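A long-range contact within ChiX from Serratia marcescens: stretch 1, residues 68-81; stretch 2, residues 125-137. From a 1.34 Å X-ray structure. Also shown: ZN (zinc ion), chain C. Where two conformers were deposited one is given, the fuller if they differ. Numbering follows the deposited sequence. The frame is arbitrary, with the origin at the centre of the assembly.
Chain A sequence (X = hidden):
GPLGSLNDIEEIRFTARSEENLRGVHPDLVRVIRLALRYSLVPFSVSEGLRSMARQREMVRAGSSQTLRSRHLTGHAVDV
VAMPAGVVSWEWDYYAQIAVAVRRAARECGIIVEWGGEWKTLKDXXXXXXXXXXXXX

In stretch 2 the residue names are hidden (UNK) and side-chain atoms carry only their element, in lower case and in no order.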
ATOM      1  N   LEU A  68     -15.958  -5.376  10.209  1.00  9.59           N
ATOM      2  CA  LEU A  68     -15.201  -6.539   9.860  1.00 10.24           C
ATOM      3  C   LEU A  68     -14.973  -6.605   8.349  1.00 11.71           C
ATOM      4  O   LEU A  68     -14.127  -7.342   7.918  1.00 13.58           O
ATOM      5  CB  LEU A  68     -15.892  -7.794  10.377  1.00 10.99           C
ATOM      6  CG  LEU A  68     -15.125  -9.099  10.470  1.00 10.87           C
ATOM      7  CD1 LEU A  68     -13.977  -9.009  11.435  1.00 10.72           C
ATOM      8  CD2 LEU A  68     -16.062 -10.194  10.926  1.00 11.24           C
ATOM      9  N   ARG A  69     -15.748  -5.845   7.568  1.00 12.49           N
ATOM     10  CA  ARG A  69     -15.565  -5.734   6.133  1.00 13.41           C
ATOM     11  C   ARG A  69     -14.344  -4.856   5.892  1.00 13.72           C
ATOM     12  O   ARG A  69     -14.286  -3.690   6.293  1.00 19.39           O
ATOM     13  CB  ARG A  69     -16.814  -5.137   5.490  1.00 16.97           C
ATOM     14  CG  ARG A  69     -16.797  -5.064   3.958  1.00 20.69           C
ATOM     15  CD  ARG A  69     -18.197  -4.610   3.477  1.00 25.81           C
ATOM     16  NE  ARG A  69     -18.274  -3.482   2.537  1.00 31.44           N
ATOM     17  CZ  ARG A  69     -18.700  -3.525   1.273  1.00 28.76           C
ATOM     18  NH1 ARG A  69     -19.033  -4.668   0.666  1.00 20.74           N
ATOM     19  NH2 ARG A  69     -18.764  -2.391   0.568  1.00 25.44           N
ATOM     20  N   SER A  70     -13.321  -5.440   5.320  1.00 10.97           N
ATOM     21  CA  SER A  70     -12.103  -4.696   4.961  1.00  9.92           C
ATOM     22  C   SER A  70     -11.632  -5.158   3.610  1.00  8.44           C
ATOM     23  O   SER A  70     -11.597  -6.371   3.336  1.00  9.08           O
ATOM     24  CB  SER A  70     -10.981  -4.947   5.960  1.00 11.60           C
ATOM     25  OG  SER A  70      -9.717  -4.536   5.471  1.00 11.44           O
ATOM     26  N   ARG A  71     -11.177  -4.220   2.807  1.00  7.18           N
ATOM     27  CA  ARG A  71     -10.572  -4.567   1.527  1.00  6.66           C
ATOM     28  C   ARG A  71      -9.314  -5.405   1.724  1.00  5.97           C
ATOM     29  O   ARG A  71      -8.903  -6.124   0.842  1.00  7.24           O
ATOM     30  CB  ARG A  71     -10.283  -3.316   0.736  1.00  7.04           C
ATOM     31  CG  ARG A  71     -11.499  -2.481   0.351  1.00  7.13           C
ATOM     32  CD  ARG A  71     -11.807  -2.554  -1.136  1.00  6.46           C
ATOM     33  NE  ARG A  71     -12.386  -3.832  -1.494  1.00  7.09           N
ATOM     34  CZ  ARG A  71     -12.767  -4.135  -2.714  1.00  7.63           C
ATOM     35  NH1 ARG A  71     -12.537  -3.298  -3.717  1.00  7.28           N
ATOM     36  NH2 ARG A  71     -13.412  -5.263  -2.937  1.00  9.36           N
ATOM     37  N   HIS A  72      -8.671  -5.339   2.901  1.00  6.13           N
ATOM     38  CA  HIS A  72      -7.515  -6.184   3.099  1.00  6.35           C
ATOM     39  C   HIS A  72      -7.808  -7.662   3.193  1.00  7.55           C
ATOM     40  O   HIS A  72      -6.928  -8.466   2.933  1.00  8.50           O
ATOM     41  CB  HIS A  72      -6.761  -5.804   4.371  1.00  6.13           C
ATOM     42  CG  HIS A  72      -5.958  -4.543   4.292  1.00  5.86           C
ATOM     43  ND1 HIS A  72      -4.655  -4.515   3.844  1.00  6.80           N
ATOM     44  CD2 HIS A  72      -6.246  -3.263   4.648  1.00  4.97           C
ATOM     45  CE1 HIS A  72      -4.177  -3.290   3.897  1.00  6.32           C
ATOM     46  NE2 HIS A  72      -5.115  -2.511   4.393  1.00  5.86           N
ATOM     47  N   LEU A  73      -9.029  -8.009   3.617  1.00  7.94           N
ATOM     48  CA  LEU A  73      -9.369  -9.395   3.781  1.00  8.94           C
ATOM     49  C   LEU A  73      -9.453 -10.180   2.498  1.00  9.16           C
ATOM     50  O   LEU A  73      -9.213 -11.376   2.499  1.00 10.73           O
ATOM     51  CB  LEU A  73     -10.727  -9.525   4.491  1.00 10.31           C
ATOM     52  CG  LEU A  73     -10.756  -9.124   5.965  1.00 14.05           C
ATOM     53  CD1 LEU A  73     -12.158  -9.197   6.512  1.00 17.14           C
ATOM     54  CD2 LEU A  73      -9.870 -10.019   6.768  1.00 13.93           C
ATOM     55  N   THR A  74      -9.818  -9.492   1.422  1.00  8.36           N
ATOM     56  CA  THR A  74     -10.133 -10.123   0.154  1.00  9.16           C
ATOM     57  C   THR A  74      -8.998  -9.944  -0.871  1.00  9.52           C
ATOM     58  O   THR A  74      -9.106 -10.416  -1.974  1.00 12.79           O
ATOM     59  CB  THR A  74     -11.432  -9.511  -0.382  1.00 10.99           C
ATOM     60  OG1 THR A  74     -11.294  -8.082  -0.371  1.00 11.17           O
ATOM     61  CG2 THR A  74     -12.644  -9.923   0.431  1.00 12.02           C
ATOM     62  N   GLY A  75      -7.900  -9.292  -0.496  1.00  8.25           N
ATOM     63  CA  GLY A  75      -6.808  -9.045  -1.401  1.00  8.21           C
ATOM     64  C   GLY A  75      -6.832  -7.717  -2.117  1.00  6.42           C
ATOM     65  O   GLY A  75      -6.048  -7.503  -3.024  1.00  7.08           O
ATOM     66  N   HIS A  76      -7.729  -6.801  -1.732  1.00  5.60           N
ATOM     67  CA  HIS A  76      -7.936  -5.567  -2.487  1.00  6.15           C
ATOM     68  C   HIS A  76      -7.204  -4.340  -1.898  1.00  4.84           C
ATOM     69  O   HIS A  76      -7.465  -3.210  -2.379  1.00  5.37           O
ATOM     70  CB  HIS A  76      -9.418  -5.272  -2.678  1.00  6.61           C
ATOM     71  CG  HIS A  76     -10.145  -6.302  -3.478  1.00  7.75           C
ATOM     72  ND1 HIS A  76     -10.657  -7.450  -2.919  1.00  8.92           N
ATOM     73  CD2 HIS A  76     -10.486  -6.337  -4.788  1.00  8.72           C
ATOM     74  CE1 HIS A  76     -11.280  -8.142  -3.852  1.00  9.94           C
ATOM     75  NE2 HIS A  76     -11.175  -7.502  -4.996  1.00 10.08           N
ATOM     76  N   ALA A  77      -6.326  -4.524  -0.910  1.00  5.17           N
ATOM     77  CA  ALA A  77      -5.647  -3.380  -0.320  1.00  5.66           C
ATOM     78  C   ALA A  77      -4.263  -3.736   0.145  1.00  5.34           C
ATOM     79  O   ALA A  77      -3.958  -4.881   0.443  1.00  5.94           O
ATOM     80  CB  ALA A  77      -6.469  -2.861   0.846  1.00  6.02           C
ATOM     81  N   VAL A  78      -3.410  -2.725   0.192  1.00  5.84           N
ATOM     82  CA  VAL A  78      -2.084  -2.807   0.795  1.00  5.31           C
ATOM     83  C   VAL A  78      -1.877  -1.585   1.677  1.00  4.89           C
ATOM     84  O   VAL A  78      -2.386  -0.497   1.377  1.00  6.11           O
ATOM     85  CB  VAL A  78      -0.948  -2.890  -0.255  1.00  6.25           C
ATOM     86  CG1 VAL A  78      -1.093  -4.171  -1.069  1.00  6.78           C
ATOM     87  CG2 VAL A  78      -0.939  -1.688  -1.155  1.00  6.96           C
ATOM     88  N   ASP A  79      -1.087  -1.789   2.738  1.00  4.75           N
ATOM     89  CA  ASP A  79      -0.453  -0.696   3.479  1.00  5.59           C
ATOM     90  C   ASP A  79       1.035  -0.711   3.170  1.00  5.48           C
ATOM     91  O   ASP A  79       1.651  -1.750   3.266  1.00  7.73           O
ATOM     92  CB  ASP A  79      -0.700  -0.880   4.961  1.00  6.50           C
ATOM     93  CG  ASP A  79      -2.126  -0.658   5.380  1.00  6.72           C
ATOM     94  OD1 ASP A  79      -2.965  -0.236   4.598  1.00  7.00           O
ATOM     95  OD2 ASP A  79      -2.439  -0.912   6.542  1.00 10.41           O
ATOM     96  N   VAL A  80       1.534   0.432   2.754  1.00  5.77           N
ATOM     97  CA  VAL A  80       2.937   0.579   2.464  1.00  6.38           C
ATOM     98  C   VAL A  80       3.643   1.225   3.654  1.00  6.64           C
ATOM     99  O   VAL A  80       3.041   1.875   4.487  1.00  6.92           O
ATOM    100  CB  VAL A  80       3.227   1.412   1.195  1.00  6.41           C
ATOM    101  CG1 VAL A  80       2.509   0.815  -0.011  1.00  7.17           C
ATOM    102  CG2 VAL A  80       2.821   2.857   1.359  1.00  6.25           C
ATOM    103  N   VAL A  81       4.935   0.983   3.721  1.00  6.55           N
ATOM    104  CA  VAL A  81       5.795   1.608   4.707  1.00  6.60           C
ATOM    105  C   VAL A  81       6.960   2.278   3.962  1.00  5.87           C
ATOM    106  O   VAL A  81       7.680   1.611   3.173  1.00  7.52           O
ATOM    107  CB  VAL A  81       6.282   0.637   5.798  1.00  7.96           C
ATOM    108  CG1 VAL A  81       7.024  -0.527   5.251  1.00  8.92           C
ATOM    109  CG2 VAL A  81       7.114   1.369   6.840  1.00  8.70           C
ATOM    110  N   UNK A 125      -1.435   7.916   5.374  1.00  9.50           N
ATOM    111  CA  UNK A 125      -0.625   7.698   4.216  1.00  9.14           C
ATOM    112  C   UNK A 125      -0.441   6.281   3.721  1.00  7.18           C
ATOM    113  O   UNK A 125      -0.246   6.141   2.546  1.00  7.18           O
ATOM    114  N   UNK A 126      -0.394   5.252   4.582  1.00  6.06           N
ATOM    115  CA  UNK A 126      -0.027   3.917   4.073  1.00  5.96           C
ATOM    116  C   UNK A 126      -1.024   3.188   3.167  1.00  5.54           C
ATOM    117  O   UNK A 126      -0.557   2.340   2.410  1.00  5.98           O
ATOM    118  c   UNK A 126       0.625   4.123   6.332  1.00  7.26           C
ATOM    119  c   UNK A 126       0.149   3.103   5.342  1.00  6.06           C
ATOM    120  c   UNK A 126      -0.180   5.354   6.045  1.00  7.40           C
ATOM    121  N   UNK A 127      -2.319   3.490   3.229  1.00  4.81           N
ATOM    122  CA  UNK A 127      -3.335   2.630   2.667  1.00  4.45           C
ATOM    123  C   UNK A 127      -3.639   2.932   1.241  1.00  4.58           C
ATOM    124  O   UNK A 127      -3.922   4.065   0.885  1.00  5.25           O
ATOM    125  n   UNK A 127      -7.398   0.894   2.144  1.00  5.66           N
ATOM    126  c   UNK A 127      -6.678   2.057   2.190  1.00  5.91           C
ATOM    127  n   UNK A 127      -5.864   0.597   3.566  1.00  5.55           N
ATOM    128  c   UNK A 127      -6.910   0.033   3.011  1.00  5.65           C
ATOM    129  c   UNK A 127      -5.732   1.891   3.130  1.00  5.07           C
ATOM    130  c   UNK A 127      -4.591   2.785   3.528  1.00  4.42           C
ATOM    131  N   UNK A 128      -3.614   1.881   0.416  1.00  4.07           N
ATOM    132  CA  UNK A 128      -4.068   1.961  -0.979  1.00  4.50           C
ATOM    133  C   UNK A 128      -5.055   0.799  -1.245  1.00  5.04           C
ATOM    134  O   UNK A 128      -4.814  -0.316  -0.738  1.00  6.24           O
ATOM    135  c   UNK A 128      -2.930   1.865  -1.972  1.00  4.13           C
ATOM    136  c   UNK A 128      -0.212   5.132  -1.769  1.00  4.97           C
ATOM    137  c   UNK A 128      -1.264   5.137  -2.662  1.00  5.45           C
ATOM    138  c   UNK A 128      -0.943   3.014  -0.969  1.00  4.81           C
ATOM    139  c   UNK A 128      -2.172   4.104  -2.650  1.00  4.48           C
ATOM    140  c   UNK A 128      -1.962   2.988  -1.898  1.00  4.60           C
ATOM    141  c   UNK A 128      -0.031   4.054  -0.931  1.00  5.15           C
ATOM    142  N   UNK A 129      -6.083   1.025  -2.064  1.00  5.45           N
ATOM    143  CA  UNK A 129      -7.025  -0.070  -2.362  1.00  5.63           C
ATOM    144  C   UNK A 129      -7.597   0.068  -3.748  1.00  5.45           C
ATOM    145  O   UNK A 129      -7.758   1.159  -4.274  1.00  6.36           O
ATOM    146  n   UNK A 129     -11.354   1.128  -0.652  1.00 11.56           N
ATOM    147  c   UNK A 129      -9.062   1.037  -1.287  1.00  7.97           C
ATOM    148  c   UNK A 129     -10.102   0.928  -0.248  1.00  8.83           C
ATOM    149  o   UNK A 129      -9.830   0.610   0.905  1.00 10.22           O
ATOM    150  c   UNK A 129      -8.158  -0.181  -1.325  1.00  6.82           C
ATOM    151  N   UNK A 130      -8.001  -1.091  -4.270  1.00  5.29           N
ATOM    152  CA  UNK A 130      -8.888  -1.108  -5.423  1.00  5.29           C
ATOM    153  C   UNK A 130     -10.301  -0.699  -4.986  1.00  5.55           C
ATOM    154  O   UNK A 130     -10.700  -0.939  -3.844  1.00  7.10           O
ATOM    155  c   UNK A 130      -7.084  -2.205  -7.710  1.00  7.04           C
ATOM    156  c   UNK A 130      -7.748  -4.501  -6.984  1.00  6.93           C
ATOM    157  c   UNK A 130      -8.963  -2.506  -6.026  1.00  5.40           C
ATOM    158  c   UNK A 130      -7.618  -3.056  -6.558  1.00  6.07           C
ATOM    159  N   UNK A 131     -11.053  -0.046  -5.865  1.00  6.41           N
ATOM    160  CA  UNK A 131     -12.374   0.452  -5.470  1.00  7.17           C
ATOM    161  C   UNK A 131     -13.395  -0.671  -5.419  1.00  7.24           C
ATOM    162  O   UNK A 131     -13.308  -1.640  -6.185  1.00  7.78           O
ATOM    163  c   UNK A 131     -12.028   2.672  -6.546  1.00  9.42           C
ATOM    164  c   UNK A 131     -12.953   1.573  -6.354  1.00  9.59           C
ATOM    165  o   UNK A 131     -13.308   1.089  -7.626  1.00 11.37           O
ATOM    166  N   UNK A 132     -14.376  -0.492  -4.538  1.00  8.13           N
ATOM    167  CA  UNK A 132     -15.545  -1.378  -4.526  1.00  9.33           C
ATOM    168  C   UNK A 132     -16.332  -1.334  -5.827  1.00 10.35           C
ATOM    169  O   UNK A 132     -16.842  -2.381  -6.258  1.00 11.76           O
ATOM    170  c   UNK A 132     -15.161  -2.722   0.422  1.00 14.01           C
ATOM    171  c   UNK A 132     -15.125  -1.346   0.209  1.00 13.96           C
ATOM    172  c   UNK A 132     -15.658  -3.550  -0.552  1.00 12.57           C
ATOM    173  c   UNK A 132     -15.511  -0.822  -1.033  1.00 12.57           C
ATOM    174  c   UNK A 132     -16.453  -1.057  -3.349  1.00 10.24           C
ATOM    175  c   UNK A 132     -16.048  -3.007  -1.786  1.00 11.26           C
ATOM    176  c   UNK A 132     -15.989  -1.642  -2.041  1.00 10.44           C
ATOM    177  N   UNK A 133     -16.440  -0.152  -6.444  0.70 10.21           N
ATOM    178  CA  UNK A 133     -17.180  -0.035  -7.711  0.70 11.42           C
ATOM    179  C   UNK A 133     -16.534  -0.854  -8.838  0.70 10.17           C
ATOM    180  O   UNK A 133     -17.213  -1.597  -9.564  0.70 10.63           O
ATOM    181  c   UNK A 133     -20.139   4.806  -6.616  0.70 20.43           C
ATOM    182  n   UNK A 133     -18.815   4.638  -6.577  0.70 20.48           N
ATOM    183  c   UNK A 133     -17.359   1.415  -8.158  0.70 13.37           C
ATOM    184  n   UNK A 133     -20.694   5.667  -5.769  0.70 24.64           N
ATOM    185  c   UNK A 133     -18.007   3.746  -7.433  0.70 17.70           C
ATOM    186  n   UNK A 133     -20.930   4.137  -7.446  0.70 18.03           N
ATOM    187  c   UNK A 133     -18.218   2.251  -7.200  0.70 13.83           C
ATOM    188  N   UNK A 134     -15.210  -0.806  -8.933  1.00  8.95           N
ATOM    189  CA  UNK A 134     -14.537  -1.512 -10.017  1.00  7.93           C
ATOM    190  C   UNK A 134     -14.312  -2.959  -9.731  1.00  7.10           C
ATOM    191  O   UNK A 134     -14.248  -3.773 -10.668  1.00  7.76           O
ATOM    192  c   UNK A 134     -13.233   0.488 -10.841  1.00 11.76           C
ATOM    193  c   UNK A 134     -13.169  -0.909 -10.330  1.00 10.01           C
ATOM    194  o   UNK A 134     -12.282   1.262 -10.514  1.00 13.25           O
ATOM    195  o   UNK A 134     -14.188   0.833 -11.588  1.00 14.39           O
ATOM    196  N   UNK A 135     -14.083  -3.268  -8.457  1.00  7.58           N
ATOM    197  CA  UNK A 135     -13.676  -4.565  -7.976  1.00  8.84           C
ATOM    198  C   UNK A 135     -14.565  -4.938  -6.797  1.00  9.89           C
ATOM    199  O   UNK A 135     -14.108  -4.819  -5.658  1.00 11.76           O
ATOM    200  o   UNK A 135      -8.728  -4.042 -12.034  1.00 10.86           O
ATOM    201  c   UNK A 135     -12.192  -4.550  -7.569  1.00  8.68           C
ATOM    202  c   UNK A 135     -11.254  -4.430  -8.727  1.00  8.47           C
ATOM    203  c   UNK A 135      -9.901  -5.456 -10.440  1.00  9.28           C
ATOM    204  c   UNK A 135     -10.738  -5.565  -9.345  1.00  8.65           C
ATOM    205  c   UNK A 135      -9.523  -4.214 -10.910  1.00  9.23           C
ATOM    206  c   UNK A 135     -10.884  -3.177  -9.232  1.00  9.33           C
ATOM    207  c   UNK A 135     -10.033  -3.072 -10.311  1.00  8.51           C
ATOM    208  N   UNK A 136     -15.813  -5.333  -7.089  1.00 11.04           N
ATOM    209  CA  UNK A 136     -16.708  -5.653  -6.020  1.00 12.88           C
ATOM    210  C   UNK A 136     -16.244  -6.913  -5.262  1.00 16.38           C
ATOM    211  O   UNK A 136     -15.547  -7.786  -5.815  1.00 20.62           O
ATOM    212  c   UNK A 136     -18.041  -5.927  -6.752  1.00 12.65           C
ATOM    213  c   UNK A 136     -16.478  -5.468  -8.410  1.00 10.68           C
ATOM    214  c   UNK A 136     -17.918  -5.262  -8.070  1.00 12.98           C
ATOM    215  N   UNK A 137     -16.644  -7.002  -4.019  1.00 19.32           N
ATOM    216  CA  UNK A 137     -16.433  -8.240  -3.258  1.00 21.94           C
ATOM    217  C   UNK A 137     -17.318  -8.281  -2.032  1.00 28.69           C
ATOM    218  O   UNK A 137     -18.497  -8.105  -2.223  1.00 32.30           O
ATOM    219  OXT UNK A 137     -16.898  -8.489  -0.876  1.00 37.66           O
ATOM    220  c   UNK A 137     -14.985  -8.378  -2.836  1.00 19.94           C
TER
HETATM  221 ZN    ZN C 201      -4.897  -0.495   5.007  1.00  7.54          ZN
HETATM  222  O   HOH W   1     -18.203  -7.428   1.027  1.00 37.67           O
HETATM  223  O   HOH W   2     -12.943  -7.943  -7.205  1.00 19.85           O

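Position 125 has no side-chain atoms and makes no contact with stretch 1. It is G125.

Position 126 has three carbons that close a ring onto its own backbone N. Its CB is 4.1 Å from D79 CB. Its backbone O accepts a hydrogen bond from V80 N, 2.9 Å between V80 N and the O of 126. This is P126.

Position 127 has one carbon, then a five-membered ring of three carbons and two nitrogens. One ring nitrogen lies close to H72 NE2 and D79 OD1. That is a histidine, H127. Its ND1 binds the zinc ion at 2.0 Å from ZN. H72 NE2 and D79 OD1 bind the same ion, at 2.1 Å and 2.0 Å from ZN. H127 ND1 lies 3.3 Å from H72 NE2 and 3.2 Å from D79 OD1, close because all three are ligands, not because they are hydrogen-bonded.

Position 128 has one carbon and a ring of six carbons with no oxygen. Its backbone pairs with V78 in both directions, V78 N to the O of 128 at 2.9 Å and the N of 128 to V78 O at 2.8 Å. V80 CG2 meets the ring edge, 3.8 Å from a ring carbon of 128. It is F128, and that carbon is CE1.

Position 129 has three carbons, the third carrying one oxygen and one nitrogen. Its CB is 3.8 Å from A77 CB. It is Q129. H127 NE2 donates to Q129 OE1 at 2.7 Å, which ties the far side of the metal-binding ring.

Position 130 has four carbons, forked at the second. One end carbon of 130 is 4.0 Å from H76 CD2. The N of 130 donates to H76 O at 2.9 Å, and the O of 130 accepts from R71 NH1 at 3.0 Å. It is L130.

Position 131 has one carbon carrying an oxygen and a carbon. Its CA-to-CB bond points away from stretch 1. It is T131. T131 OG1 accepts from the backbone N of position 134 within its own stretch.

Position 132 has one carbon and a plain six-carbon ring. R71 stacks on one face and R69 on the opposite face. R71 CZ is 3.9 Å from the centroid of the 132 ring, and R69 CZ is 4.0 Å from it. It is F132.

Position 133 has three carbons, a nitrogen, then a carbon with two more nitrogens. It does not touch stretch 1. It is R133. Position 134 has two carbons, the second with two oxygens. It does not touch stretch 1 either. It is D134.

Position 135 has one carbon and a six-carbon ring bearing an oxygen. Its CB is 3.7 Å from H76 CD2. The O of 135 accepts from R71 NH1 at 2.9 Å and R71 NH2 at 2.8 Å. It is Y135.

Position 136 has three carbons closing onto its own N. A water links its backbone O to H76 NE2. It is P136.

Position 137 has one carbon and a terminal carboxylate. Its CB is 3.5 Å from R71 NH2. A water bridges its OXT and R69 NH1. It is A137.

The contact has three parts. Antiparallel strands pair through backbone hydrogen bonds. Zinc joins H72 and D79 to H127. Beyond the strands, R71 holds the C-terminal tail: its guanidinium edge bonds to carbonyls of L130 and Y135, while one face lies on F132.

Stretch 2 (125-137) GPHFQLTFRDYPA
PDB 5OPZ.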